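Local coordinates for protein tubulin-specific chaperone, putative (Trypanosoma brucei, PDB 4B6M) that is a tubulin-binding cofactor B that probably binds alpha-tubulin and microtubule plus ends, represented here by its CAP-Gly domain, at residues 12-17 and 40-45. Sequence-based numbering, arbitrary orientation.
Sequences CLCRPG and VEFDEP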
# COMPACT_ATOMS: atom_id res chain seq x y z
N CYS A 12 8.58 0.66 -1.28
CA CYS A 12 8.15 2.06 -1.34
C CYS A 12 8.18 2.80 -0.02
O CYS A 12 8.15 2.19 1.06
CB CYS A 12 6.75 2.13 -2.00
SG CYS A 12 5.44 1.27 -1.06
N LEU A 13 8.26 4.13 -0.12
CA LEU A 13 7.98 5.02 0.98
C LEU A 13 6.75 5.79 0.57
O LEU A 13 6.69 6.32 -0.55
CB LEU A 13 9.11 6.03 1.21
CG LEU A 13 10.42 5.56 1.85
CD1 LEU A 13 11.41 6.73 1.87
CD2 LEU A 13 10.22 5.01 3.24
N CYS A 14 5.80 5.86 1.48
CA CYS A 14 4.48 6.42 1.20
C CYS A 14 4.16 7.60 2.08
O CYS A 14 4.35 7.57 3.30
CB CYS A 14 3.41 5.37 1.45
SG CYS A 14 3.54 3.91 0.42
N ARG A 15 3.60 8.65 1.48
CA ARG A 15 3.03 9.76 2.23
C ARG A 15 1.70 9.39 2.87
O ARG A 15 1.04 8.47 2.36
CB ARG A 15 2.80 10.94 1.28
CG ARG A 15 4.08 11.58 0.80
CD ARG A 15 3.78 12.94 0.22
NE ARG A 15 3.11 12.79 -1.06
CZ ARG A 15 2.49 13.77 -1.71
NH1 ARG A 15 2.47 15.01 -1.23
NH2 ARG A 15 1.93 13.52 -2.88
N PRO A 16 1.30 10.09 3.96
CA PRO A 16 2.21 11.04 4.58
C PRO A 16 3.20 10.33 5.49
O PRO A 16 2.93 9.21 5.93
CB PRO A 16 1.30 11.92 5.43
CG PRO A 16 0.21 11.02 5.82
CD PRO A 16 -0.02 10.12 4.62
N GLY A 17 4.33 10.97 5.75
CA GLY A 17 5.22 10.55 6.83
C GLY A 17 6.21 9.42 6.57
O GLY A 17 6.66 8.77 7.53
N VAL A 40 -0.87 -1.16 -0.41
CA VAL A 40 0.46 -1.29 0.21
C VAL A 40 0.36 -2.07 1.51
O VAL A 40 -0.56 -1.84 2.31
CB VAL A 40 1.10 0.09 0.47
CG1 VAL A 40 2.40 -0.05 1.26
CG2 VAL A 40 1.36 0.83 -0.83
N GLU A 41 1.31 -2.98 1.73
CA GLU A 41 1.47 -3.57 3.05
C GLU A 41 2.67 -2.92 3.71
O GLU A 41 3.83 -3.04 3.25
CB GLU A 41 1.68 -5.08 2.96
CG GLU A 41 1.90 -5.70 4.32
CD GLU A 41 2.09 -7.20 4.25
OE1 GLU A 41 2.00 -7.78 3.14
OE2 GLU A 41 2.34 -7.79 5.31
N PHE A 42 2.41 -2.22 4.80
CA PHE A 42 3.47 -1.53 5.53
C PHE A 42 4.25 -2.48 6.41
O PHE A 42 3.74 -3.53 6.84
CB PHE A 42 2.88 -0.37 6.33
CG PHE A 42 2.25 0.67 5.47
CD1 PHE A 42 3.05 1.55 4.76
CD2 PHE A 42 0.86 0.75 5.32
CE1 PHE A 42 2.50 2.50 3.92
CE2 PHE A 42 0.30 1.72 4.50
CZ PHE A 42 1.12 2.59 3.79
N ASP A 43 5.50 -2.10 6.68
CA ASP A 43 6.33 -2.87 7.58
C ASP A 43 5.87 -2.75 9.02
O ASP A 43 5.95 -3.72 9.79
CB ASP A 43 7.78 -2.40 7.48
CG ASP A 43 8.43 -2.78 6.17
OD1 ASP A 43 7.79 -3.33 5.25
OD2 ASP A 43 9.65 -2.49 6.04
N GLU A 44 5.37 -1.56 9.37
CA GLU A 44 4.93 -1.19 10.71
C GLU A 44 3.41 -0.96 10.67
O GLU A 44 2.85 -0.76 9.59
CB GLU A 44 5.69 0.06 11.16
CG GLU A 44 7.19 -0.20 11.09
CD GLU A 44 8.09 0.76 11.86
OE1 GLU A 44 7.60 1.54 12.69
OE2 GLU A 44 9.32 0.68 11.65
N PRO A 45 2.76 -1.02 11.83
CA PRO A 45 1.30 -0.95 11.78
C PRO A 45 0.76 0.49 11.66
O PRO A 45 0.06 1.01 12.54
CB PRO A 45 0.87 -1.66 13.08
CG PRO A 45 2.06 -1.50 13.98
CD PRO A 45 3.26 -1.58 13.09
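Cys14 SG, one of two sulfurs in this apolar contact, lies 4.0 Å from Val40 CG2 and 3.9 Å from Phe42 CE1. No hydrogen bond joins 12-17 to 40-45; the two are held by van der Waals packing and one sulfur-aromatic contact. That sulfur sits 5.1 Å from the centroid of the Phe42 ring and 69° off its normal, an oblique approach from beyond the rim, not from over the face. Cys14 CB lies at the edge of the same ring, in its plane, 3.9 Å from CE1. With chi1 at -61°, Cys14 SG stands beside its own backbone N and can reach both Val40 and Phe42. Cys12 SG, tucked between its backbone N and carbonyl carbon (chi1 62°), comes up to the fork of Val40, with CG1 at 4.0 Å. Val40 is thus wedged between its partners: CG2 meets both sulfurs, while CG1 also lies over one face of the Phe42 ring, offset toward the rim and 3.7 Å above the plane. Val74 lies against both cysteines, and Leu69 against Cys14 and Phe42. Away from the cluster, salt bridges link Glu41 to Arg24 and Asp43 to Arg11. Strands 11-14 and 36-42 flank strand 19-26, yet the axes of 12-14 and 40-42 run nearly perpendicular, 9.3 Å apart at their closest, as the strongly curled antiparallel sheet folds over the hydrophobic core of the SH3-like CAP-Gly domain.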